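Local structure of putative surface-anchored fimbrial subunit (Corynebacterium diphtheriae, 3HR6) at residues H331-D336 and P407-V412; I47-Q52 and P96-V101; N203-T208 and T230-Q235; L144-K149 and L372-N377. The protein probably forms the shaft of the bacterial surface pilus, as a major pilin subunit built of tandem Ig-like modules that are stabilised by isopeptide and disulfide bonds. All coordinates share one frame; numbering follows the deposited sequence.

Contact 1: residues H331-D336 and P407-V412; sequences HRCEAD and PKPVIV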
# COMPACT_ATOMS: atom_id res chain seq x y z
N HIS A 331 24.62 22.98 -0.52
CA HIS A 331 24.93 22.87 -1.92
C HIS A 331 25.35 21.46 -2.23
O HIS A 331 25.49 20.64 -1.33
CB HIS A 331 26.08 23.80 -2.28
CG HIS A 331 25.69 25.23 -2.46
ND1 HIS A 331 25.07 25.69 -3.60
CD2 HIS A 331 25.85 26.31 -1.66
CE1 HIS A 331 24.89 26.99 -3.51
NE2 HIS A 331 25.34 27.40 -2.34
N ARG A 332 25.55 21.18 -3.50
CA ARG A 332 26.16 19.98 -4.01
C ARG A 332 27.53 20.35 -4.59
O ARG A 332 27.69 21.43 -5.18
CB ARG A 332 25.31 19.34 -5.10
CG ARG A 332 23.94 18.87 -4.62
CD ARG A 332 24.06 17.67 -3.73
NE ARG A 332 24.58 16.50 -4.42
CZ ARG A 332 24.76 15.28 -3.89
NH1 ARG A 332 24.45 15.06 -2.61
NH2 ARG A 332 25.26 14.31 -4.66
N CYS A 333 28.50 19.46 -4.38
CA CYS A 333 29.87 19.65 -4.80
C CYS A 333 30.32 18.46 -5.67
O CYS A 333 29.79 17.34 -5.54
CB CYS A 333 30.77 19.81 -3.55
SG CYS A 333 30.80 21.47 -2.82
N GLU A 334 31.29 18.70 -6.56
CA GLU A 334 31.96 17.67 -7.32
C GLU A 334 33.05 17.05 -6.45
O GLU A 334 33.32 17.53 -5.34
CB GLU A 334 32.57 18.26 -8.60
CG GLU A 334 31.57 18.84 -9.56
CD GLU A 334 30.61 17.83 -10.16
OE1 GLU A 334 30.82 16.59 -10.03
OE2 GLU A 334 29.62 18.28 -10.78
N ALA A 335 33.63 15.96 -6.96
CA ALA A 335 34.71 15.21 -6.28
C ALA A 335 35.90 16.04 -5.82
O ALA A 335 36.52 15.70 -4.82
CB ALA A 335 35.19 14.09 -7.19
N ASP A 336 36.25 17.10 -6.54
CA ASP A 336 37.35 17.98 -6.13
C ASP A 336 36.95 19.00 -5.04
O ASP A 336 37.77 19.82 -4.62
CB ASP A 336 37.97 18.70 -7.35
CG ASP A 336 36.97 19.56 -8.11
OD1 ASP A 336 35.87 19.83 -7.57
OD2 ASP A 336 37.29 19.93 -9.27
N PRO A 407 36.75 30.02 2.93
CA PRO A 407 36.87 30.19 1.46
C PRO A 407 36.36 29.05 0.56
O PRO A 407 36.06 29.28 -0.62
CB PRO A 407 38.37 30.37 1.24
CG PRO A 407 39.01 29.79 2.47
CD PRO A 407 38.06 29.93 3.59
N LYS A 408 36.27 27.84 1.10
CA LYS A 408 35.89 26.69 0.31
C LYS A 408 34.65 26.06 0.93
O LYS A 408 34.41 26.21 2.14
CB LYS A 408 37.03 25.67 0.24
CG LYS A 408 38.24 26.15 -0.56
CD LYS A 408 39.22 24.99 -0.82
CE LYS A 408 40.46 25.41 -1.62
NZ LYS A 408 40.17 26.17 -2.87
N PRO A 409 33.86 25.37 0.10
CA PRO A 409 32.76 24.57 0.65
C PRO A 409 33.27 23.53 1.63
O PRO A 409 34.36 22.98 1.43
CB PRO A 409 32.14 23.92 -0.60
CG PRO A 409 32.52 24.82 -1.72
CD PRO A 409 33.88 25.35 -1.37
N VAL A 410 32.49 23.25 2.67
CA VAL A 410 32.81 22.21 3.65
C VAL A 410 32.03 20.96 3.23
O VAL A 410 30.80 20.96 3.29
CB VAL A 410 32.38 22.63 5.08
CG1 VAL A 410 32.70 21.55 6.08
CG2 VAL A 410 33.05 23.93 5.51
N ILE A 411 32.76 19.91 2.84
CA ILE A 411 32.13 18.68 2.34
C ILE A 411 31.41 18.05 3.53
O ILE A 411 31.96 18.01 4.64
CB ILE A 411 33.12 17.68 1.72
CG1 ILE A 411 33.86 18.31 0.54
CG2 ILE A 411 32.36 16.42 1.25
CD1 ILE A 411 32.95 19.04 -0.42
N VAL A 412 30.18 17.65 3.31
CA VAL A 412 29.41 16.94 4.31
C VAL A 412 28.93 15.65 3.67
O VAL A 412 28.18 15.69 2.69
CB VAL A 412 28.24 17.80 4.84
CG1 VAL A 412 27.40 17.02 5.85
CG2 VAL A 412 28.77 19.11 5.43
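C333 meets P409 and I411 through apolar contacts alone, using both its sulfur and its beta carbon. The SG atom of C333 lies 3.6 Å from CB of P409 and 3.9 Å from CG of P409, so the sulfur rests against one side of the pyrrolidine ring. Beside it, CB of C333 is 3.9 Å from CD1 of I411, a methyl that also approaches SG of C333 at 4.0 Å. The isoleucine arrives by its longer branch: CG1 is turned beside the backbone N (chi1 -59°), and the second torsion, -47°, brings the terminal methyl round to the cysteine although CB is not directed there. C333 has a second deposited conformer, and the sulfur distances hold for the one described here. SG of C333 is bonded to that of C393, forming the disulfide of the C-terminal part of this pilin. It lies within a four-stranded antiparallel sheet, in which strand 391-398 runs between 327-333 and the outermost strand 410-412. The two segments are therefore next-but-one neighbours, with CA of C333 and of I411 7.6 Å apart, and both P409 and I411 also touch C393. P409 and I411 thus lie against the disulfide from the edge of the sheet, with I411 exposed. Further out, backbone bonds tie C333 to T390 and E391, H331 to C393, and V410 to L394, fixing both strands to 391-398, which lies between them. On the cysteine strand, R332 makes a cation-pi contact with F392 and donates from NE to the K388 carbonyl, while ND1 of H331 bonds OD2 of D343.

Contact 2: residues I47-Q52 and P96-V101; sequences IDLTTQ and PALYLV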
# COMPACT_ATOMS: atom_id res chain seq x y z
N ILE A 47 -34.90 -27.25 4.82
CA ILE A 47 -34.75 -28.15 3.69
C ILE A 47 -34.35 -29.48 4.29
O ILE A 47 -33.29 -29.59 4.93
CB ILE A 47 -33.66 -27.68 2.72
CG1 ILE A 47 -34.01 -26.32 2.10
CG2 ILE A 47 -33.49 -28.70 1.62
CD1 ILE A 47 -35.12 -26.38 1.08
N ASP A 48 -35.20 -30.48 4.10
CA ASP A 48 -34.95 -31.85 4.50
C ASP A 48 -34.80 -32.65 3.22
O ASP A 48 -35.78 -32.92 2.52
CB ASP A 48 -36.12 -32.37 5.36
CG ASP A 48 -35.94 -33.82 5.80
OD1 ASP A 48 -34.85 -34.40 5.62
OD2 ASP A 48 -36.92 -34.38 6.34
N LEU A 49 -33.56 -33.00 2.88
CA LEU A 49 -33.30 -33.70 1.62
C LEU A 49 -33.69 -35.19 1.62
O LEU A 49 -33.53 -35.88 0.59
CB LEU A 49 -31.83 -33.53 1.23
CG LEU A 49 -31.45 -32.09 0.86
CD1 LEU A 49 -29.94 -31.96 0.74
CD2 LEU A 49 -32.17 -31.68 -0.43
N THR A 50 -34.20 -35.69 2.75
CA THR A 50 -34.67 -37.07 2.85
C THR A 50 -36.14 -37.19 2.42
O THR A 50 -36.68 -38.29 2.35
CB THR A 50 -34.49 -37.68 4.28
OG1 THR A 50 -35.42 -37.10 5.20
CG2 THR A 50 -33.05 -37.46 4.78
N THR A 51 -36.77 -36.05 2.14
CA THR A 51 -38.17 -35.99 1.71
C THR A 51 -38.28 -35.39 0.31
O THR A 51 -37.35 -34.73 -0.18
CB THR A 51 -39.00 -35.13 2.68
OG1 THR A 51 -38.59 -33.76 2.59
CG2 THR A 51 -38.84 -35.62 4.12
N GLN A 52 -39.43 -35.60 -0.33
CA GLN A 52 -39.69 -35.05 -1.66
C GLN A 52 -39.99 -33.55 -1.59
O GLN A 52 -39.53 -32.79 -2.45
CB GLN A 52 -40.81 -35.81 -2.38
CG GLN A 52 -40.30 -37.04 -3.13
CD GLN A 52 -39.49 -36.69 -4.37
OE1 GLN A 52 -38.25 -36.64 -4.35
NE2 GLN A 52 -40.20 -36.41 -5.46
N PRO A 96 -27.02 -34.03 9.04
CA PRO A 96 -27.42 -34.08 7.64
C PRO A 96 -28.33 -32.90 7.25
O PRO A 96 -29.33 -32.66 7.91
CB PRO A 96 -28.14 -35.42 7.54
CG PRO A 96 -27.50 -36.27 8.61
CD PRO A 96 -27.20 -35.32 9.73
N ALA A 97 -27.94 -32.16 6.22
CA ALA A 97 -28.68 -30.96 5.81
C ALA A 97 -28.21 -30.48 4.43
O ALA A 97 -27.28 -31.05 3.88
CB ALA A 97 -28.48 -29.84 6.82
N LEU A 98 -28.88 -29.47 3.87
CA LEU A 98 -28.36 -28.70 2.74
C LEU A 98 -27.53 -27.56 3.31
O LEU A 98 -27.98 -26.84 4.20
CB LEU A 98 -29.49 -28.14 1.86
CG LEU A 98 -29.09 -27.41 0.55
CD1 LEU A 98 -28.37 -28.35 -0.40
CD2 LEU A 98 -30.32 -26.79 -0.14
N TYR A 99 -26.30 -27.41 2.81
CA TYR A 99 -25.42 -26.36 3.29
C TYR A 99 -25.08 -25.34 2.22
O TYR A 99 -25.18 -25.59 1.03
CB TYR A 99 -24.14 -26.94 3.89
CG TYR A 99 -24.40 -27.67 5.20
CD1 TYR A 99 -24.37 -26.99 6.41
CD2 TYR A 99 -24.69 -29.04 5.22
CE1 TYR A 99 -24.61 -27.64 7.60
CE2 TYR A 99 -24.93 -29.70 6.43
CZ TYR A 99 -24.88 -29.00 7.61
OH TYR A 99 -25.14 -29.61 8.83
N LEU A 100 -24.68 -24.17 2.67
CA LEU A 100 -24.21 -23.12 1.79
C LEU A 100 -22.82 -22.71 2.26
O LEU A 100 -22.61 -22.40 3.44
CB LEU A 100 -25.20 -21.94 1.78
CG LEU A 100 -24.77 -20.76 0.92
CD1 LEU A 100 -25.14 -21.00 -0.52
CD2 LEU A 100 -25.39 -19.45 1.46
N VAL A 101 -21.86 -22.78 1.34
CA VAL A 101 -20.48 -22.44 1.62
C VAL A 101 -20.19 -21.07 1.03
O VAL A 101 -20.36 -20.86 -0.17
CB VAL A 101 -19.49 -23.50 1.03
CG1 VAL A 101 -18.04 -23.02 1.10
CG2 VAL A 101 -19.66 -24.86 1.72
O HOH W 1 -30.69 -28.04 5.29
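A type I beta turn from D48 to T51, reinforced by an Asx turn, leads into helix 52-58 and sets I47 and L49 against L98 of strand 97-103 in the N-terminal pilin domain. L98 receives both at its base. CG2 of I47 is 4.0 Å from CB of L98, and CD1 of L49 reaches the same CB of L98, also at 4.0 Å. The leucine's fork is shared out as well: its CD2 lies 4.1 Å from CG2 of I47, whereas its CD1 faces CD1 of L49. With CG of L98 pointing opposite its backbone N (chi1 -175°), the branched end reaches the loop, and both of its partners cross it at a slant. The main chains are joined indirectly by one water, which accepts from N of L98 at 2.7 Å and lies 3.0 Å from O of I47, placed to donate to it. The turn itself is braced from inside. OD1 of D48 takes two donors from one face of its carboxylate: OG1 of T50 at 2.8 Å, on the syn side and 30° out of plane, and the backbone N of T50, from well above the plane. OG1 of T51 donates to O of D48 at 2.9 Å, and the same side chain, at the N-cap position, caps N of G54. Helix 52-58 lies over the cluster, with I47 against A57, L49 against W55 and A58, and L98 against A58. Strand 97-103 runs antiparallel between 38-44 and 117-124, and L49 also touches A120 of the latter.

Contact 3: residues N203-T208 and T230-Q235; sequences NKITVT and TVLSVQ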
# COMPACT_ATOMS: atom_id res chain seq x y z
N ASN A 203 -6.43 18.00 -7.55
CA ASN A 203 -6.31 18.21 -9.02
C ASN A 203 -5.17 17.40 -9.64
O ASN A 203 -5.01 17.41 -10.86
CB ASN A 203 -6.15 19.70 -9.35
CG ASN A 203 -7.34 20.49 -8.91
OD1 ASN A 203 -7.21 21.58 -8.36
ND2 ASN A 203 -8.52 19.93 -9.12
N LYS A 204 -4.42 16.71 -8.80
CA LYS A 204 -3.31 15.87 -9.25
C LYS A 204 -3.50 14.39 -9.01
O LYS A 204 -2.58 13.64 -9.19
CB LYS A 204 -2.00 16.39 -8.66
CG LYS A 204 -1.71 17.80 -9.16
CD LYS A 204 -0.38 18.28 -8.67
CE LYS A 204 0.11 19.53 -9.40
NZ LYS A 204 -0.36 20.75 -8.74
N ILE A 205 -4.71 13.96 -8.64
CA ILE A 205 -5.02 12.54 -8.52
C ILE A 205 -5.55 12.08 -9.86
O ILE A 205 -6.52 12.62 -10.34
CB ILE A 205 -6.07 12.24 -7.44
CG1 ILE A 205 -5.61 12.83 -6.09
CG2 ILE A 205 -6.28 10.75 -7.32
CD1 ILE A 205 -6.73 12.86 -5.06
N THR A 206 -4.88 11.08 -10.44
CA THR A 206 -5.29 10.58 -11.72
C THR A 206 -5.47 9.07 -11.67
O THR A 206 -4.80 8.35 -10.92
CB THR A 206 -4.27 10.93 -12.83
OG1 THR A 206 -3.03 10.27 -12.54
CG2 THR A 206 -4.08 12.50 -12.91
N VAL A 207 -6.39 8.63 -12.52
CA VAL A 207 -6.74 7.24 -12.59
C VAL A 207 -6.88 6.90 -14.06
O VAL A 207 -7.66 7.55 -14.82
CB VAL A 207 -8.04 6.91 -11.84
CG1 VAL A 207 -8.33 5.41 -11.89
CG2 VAL A 207 -8.05 7.41 -10.40
N THR A 208 -6.14 5.86 -14.46
CA THR A 208 -6.23 5.35 -15.81
C THR A 208 -6.39 3.82 -15.79
O THR A 208 -5.91 3.15 -14.88
CB THR A 208 -4.98 5.69 -16.63
OG1 THR A 208 -3.85 5.00 -16.10
CG2 THR A 208 -4.68 7.19 -16.58
N THR A 230 -3.77 10.41 6.33
CA THR A 230 -4.77 10.46 5.27
C THR A 230 -4.77 9.17 4.46
O THR A 230 -3.73 8.73 4.00
CB THR A 230 -4.48 11.61 4.29
OG1 THR A 230 -4.34 12.82 5.01
CG2 THR A 230 -5.65 11.76 3.30
N VAL A 231 -5.94 8.57 4.30
CA VAL A 231 -6.17 7.52 3.35
C VAL A 231 -6.79 8.12 2.09
O VAL A 231 -7.76 8.88 2.16
CB VAL A 231 -7.16 6.48 3.89
CG1 VAL A 231 -7.37 5.35 2.89
CG2 VAL A 231 -6.70 5.93 5.25
N LEU A 232 -6.18 7.79 0.95
CA LEU A 232 -6.71 8.10 -0.37
C LEU A 232 -7.32 6.82 -0.89
O LEU A 232 -6.71 5.77 -0.84
CB LEU A 232 -5.59 8.53 -1.29
CG LEU A 232 -5.93 8.66 -2.79
CD1 LEU A 232 -7.04 9.66 -3.06
CD2 LEU A 232 -4.68 9.01 -3.58
N SER A 233 -8.52 6.90 -1.44
CA SER A 233 -9.25 5.73 -1.90
C SER A 233 -9.83 6.00 -3.27
O SER A 233 -10.42 7.06 -3.45
CB SER A 233 -10.42 5.49 -0.96
OG SER A 233 -11.21 4.40 -1.41
N VAL A 234 -9.62 5.05 -4.17
CA VAL A 234 -10.15 5.09 -5.54
C VAL A 234 -10.98 3.84 -5.72
O VAL A 234 -10.49 2.74 -5.53
CB VAL A 234 -9.06 5.11 -6.57
CG1 VAL A 234 -9.69 4.98 -8.02
CG2 VAL A 234 -8.19 6.38 -6.41
N GLN A 235 -12.23 4.03 -6.12
CA GLN A 235 -13.15 2.93 -6.17
C GLN A 235 -13.82 2.94 -7.51
O GLN A 235 -14.33 3.98 -7.92
CB GLN A 235 -14.18 3.17 -5.09
CG GLN A 235 -15.00 2.02 -4.72
CD GLN A 235 -15.55 2.17 -3.31
OE1 GLN A 235 -14.89 1.80 -2.29
NE2 GLN A 235 -16.72 2.71 -3.23
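Apolar contacts join I205 and V207 to L232 and V234, in two pairs that differ in how they meet. At the first, CD1 of I205 lies 3.8 Å from CD1 of L232, and the two side chains pass one another in opposite directions, so that a single methyl on each makes the touch. CG1 of I205 sits beside its backbone N (chi1 -55°), and the chain then extends straight on, carrying CD1 to L232. V207 and V234 instead meet tip to tip. CG2 of V207 is 3.8 Å from CG1 of V234 and 4.1 Å from its CG2, while CG1 of V207 is also 4.1 Å from CG1 of V234, so both forks are engaged, where the first pair touches through one methyl each. The backbones stand well apart, with CA atoms 9.4 Å apart for I205 and L232 and 8.1 Å for V207 and V234, a spacing filled by these side chains.

Main-chain hydrogen bonds of each segment go to other strands. T206 and T208 pair with E255 and V253 of strand 251-259, whereas L232 pairs with D191 of strand 187-192.

Polar side-chain bonds lie around the margin: NZ of K204 forms a salt bridge with OD2 of D201, and OE1 of Q235 bonds OG1 of T188. Additional apolar cover comes from V221, against I205, and F256, against L232. Strands 206-209 and 229-236 belong to separate sheets, and their facing aliphatic side chains form part of the interior of a beta sandwich, as in the Ig-like, Cna-B-type modules of Gram-positive pilins.

Contact 4: residues L144-K149 and L372-N377; sequences LSEPVK and LQLESN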
# COMPACT_ATOMS: atom_id res chain seq x y z
N LEU A 144 -4.96 -12.03 -6.86
CA LEU A 144 -4.63 -10.64 -7.15
C LEU A 144 -3.10 -10.50 -7.10
O LEU A 144 -2.44 -10.93 -6.15
CB LEU A 144 -5.25 -9.72 -6.11
CG LEU A 144 -6.77 -9.55 -6.30
CD1 LEU A 144 -7.45 -9.15 -4.99
CD2 LEU A 144 -6.98 -8.55 -7.40
N SER A 145 -2.55 -9.87 -8.12
CA SER A 145 -1.12 -9.62 -8.18
C SER A 145 -0.78 -8.46 -7.28
O SER A 145 -1.60 -7.56 -7.13
CB SER A 145 -0.71 -9.26 -9.60
OG SER A 145 -0.95 -10.35 -10.47
N GLU A 146 0.44 -8.46 -6.74
CA GLU A 146 0.86 -7.36 -5.88
C GLU A 146 1.03 -6.09 -6.72
O GLU A 146 1.87 -6.08 -7.61
CB GLU A 146 2.22 -7.71 -5.27
CG GLU A 146 2.87 -6.58 -4.45
CD GLU A 146 4.24 -6.98 -3.94
OE1 GLU A 146 5.24 -6.85 -4.69
OE2 GLU A 146 4.28 -7.47 -2.82
N PRO A 147 0.26 -5.02 -6.39
CA PRO A 147 0.47 -3.76 -7.13
C PRO A 147 1.87 -3.23 -6.97
O PRO A 147 2.55 -3.47 -5.95
CB PRO A 147 -0.52 -2.78 -6.47
CG PRO A 147 -1.65 -3.73 -5.94
CD PRO A 147 -0.82 -4.91 -5.42
N VAL A 148 2.32 -2.49 -7.97
CA VAL A 148 3.68 -1.95 -7.97
C VAL A 148 3.55 -0.46 -7.68
O VAL A 148 2.99 0.27 -8.48
CB VAL A 148 4.35 -2.17 -9.33
CG1 VAL A 148 5.73 -1.50 -9.37
CG2 VAL A 148 4.42 -3.67 -9.65
N LYS A 149 4.04 -0.08 -6.52
CA LYS A 149 4.10 1.29 -6.08
C LYS A 149 5.49 1.85 -6.29
O LYS A 149 6.49 1.28 -5.86
CB LYS A 149 3.66 1.43 -4.63
CG LYS A 149 3.62 2.88 -4.18
CD LYS A 149 3.07 3.06 -2.81
CE LYS A 149 3.18 4.53 -2.38
NZ LYS A 149 2.29 4.91 -1.26
N LEU A 372 14.05 3.64 -2.19
CA LEU A 372 14.10 2.19 -2.41
C LEU A 372 12.69 1.80 -2.86
O LEU A 372 11.69 2.10 -2.19
CB LEU A 372 14.44 1.48 -1.10
CG LEU A 372 14.54 -0.03 -1.18
CD1 LEU A 372 15.78 -0.46 -2.01
CD2 LEU A 372 14.59 -0.68 0.23
N GLN A 373 12.63 1.22 -4.05
CA GLN A 373 11.38 0.79 -4.64
C GLN A 373 11.65 -0.35 -5.62
O GLN A 373 12.79 -0.58 -6.04
CB GLN A 373 10.72 1.96 -5.37
CG GLN A 373 11.63 2.60 -6.40
CD GLN A 373 11.19 3.98 -6.79
OE1 GLN A 373 10.00 4.28 -6.84
NE2 GLN A 373 12.16 4.83 -7.13
N LEU A 374 10.57 -1.00 -6.05
CA LEU A 374 10.65 -2.10 -6.96
C LEU A 374 10.91 -1.63 -8.38
O LEU A 374 10.28 -0.70 -8.88
CB LEU A 374 9.33 -2.88 -6.87
CG LEU A 374 9.31 -4.32 -7.26
CD1 LEU A 374 10.24 -5.11 -6.37
CD2 LEU A 374 7.86 -4.78 -7.14
N GLU A 375 11.87 -2.26 -9.05
CA GLU A 375 12.11 -2.01 -10.46
C GLU A 375 12.40 -3.36 -11.06
O GLU A 375 13.29 -4.07 -10.57
CB GLU A 375 13.27 -1.05 -10.63
CG GLU A 375 13.02 0.25 -9.92
CD GLU A 375 14.07 1.30 -10.16
OE1 GLU A 375 15.07 1.02 -10.89
OE2 GLU A 375 13.85 2.42 -9.63
N SER A 376 11.60 -3.74 -12.06
CA SER A 376 11.66 -5.08 -12.65
C SER A 376 11.65 -6.17 -11.57
O SER A 376 12.49 -7.08 -11.56
CB SER A 376 12.88 -5.19 -13.53
OG SER A 376 12.93 -4.11 -14.47
N ASN A 377 10.71 -6.04 -10.64
CA ASN A 377 10.53 -6.98 -9.54
C ASN A 377 11.73 -7.15 -8.60
O ASN A 377 11.76 -8.07 -7.78
CB ASN A 377 10.05 -8.36 -10.07
CG ASN A 377 9.08 -9.06 -9.10
OD1 ASN A 377 8.19 -8.43 -8.50
ND2 ASN A 377 9.25 -10.38 -8.95
O HOH W 2 7.99 -0.49 -4.75
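An extended E146 (chi1 174°, with CD also trans) and an L374 whose CG swings to the far side from its backbone N (chi1 -156°) bring these two side chains across one another. OE1 of E146 lies 4.1 Å from CD2 of L374, a van der Waals approach between a carboxylate oxygen and a methyl. The same methyl faces V148, its CD2 lying 4.4 Å from CG2 of the valine, a looser contact at the partly exposed edge. A water also links the two main chains: it donates to O of K149 at 2.6 Å and accepts from N of L374 at 2.9 Å. CB of Q373 lies near the same carbonyl, 4.3 Å from O of K149.

This is the join between two Ig-like modules: strand 148-152, at the edge of the middle one, meets strand 361-375 of the next. K149 turns its long side chain away from the interface into its own module, where NZ is covalently linked to CG of N271. This is an intramolecular isopeptide bond, and OD2 of D191 takes a hydrogen bond from NZ. S300 braces the segment from the side, its OG bonded to N of K149 and its backbone paired with P147, and it touches E146 and L374 too. In the conformer described, one of two deposited for Q373, its OE1 bonds N of A151, and the side chain stands about 13 Å from the bound calcium ion.

Strung along an elongated chain, the contacts mark successive modules. Contact 2 closes first, within the N-terminal domain, before contact 4 opens at 144-149. Contact 3 is nested inside the long loop closed by contact 4, whereas contact 1 crosses it, opening at 331-336 before 372-377 and closing after it. Contacts 1 and 2 lie on opposite sides of the chain's centre, with their own centres 82 Å apart. Contacts 3 and 4 have centres only 18 Å apart and draw on the same two sheets: strands 148-152 and 206-209 share one, 229-236 and 361-375 the other. Contact 4 joins 148-152 of the middle module to 361-375 of the C-terminal one, consistent with a continuous pilus shaft.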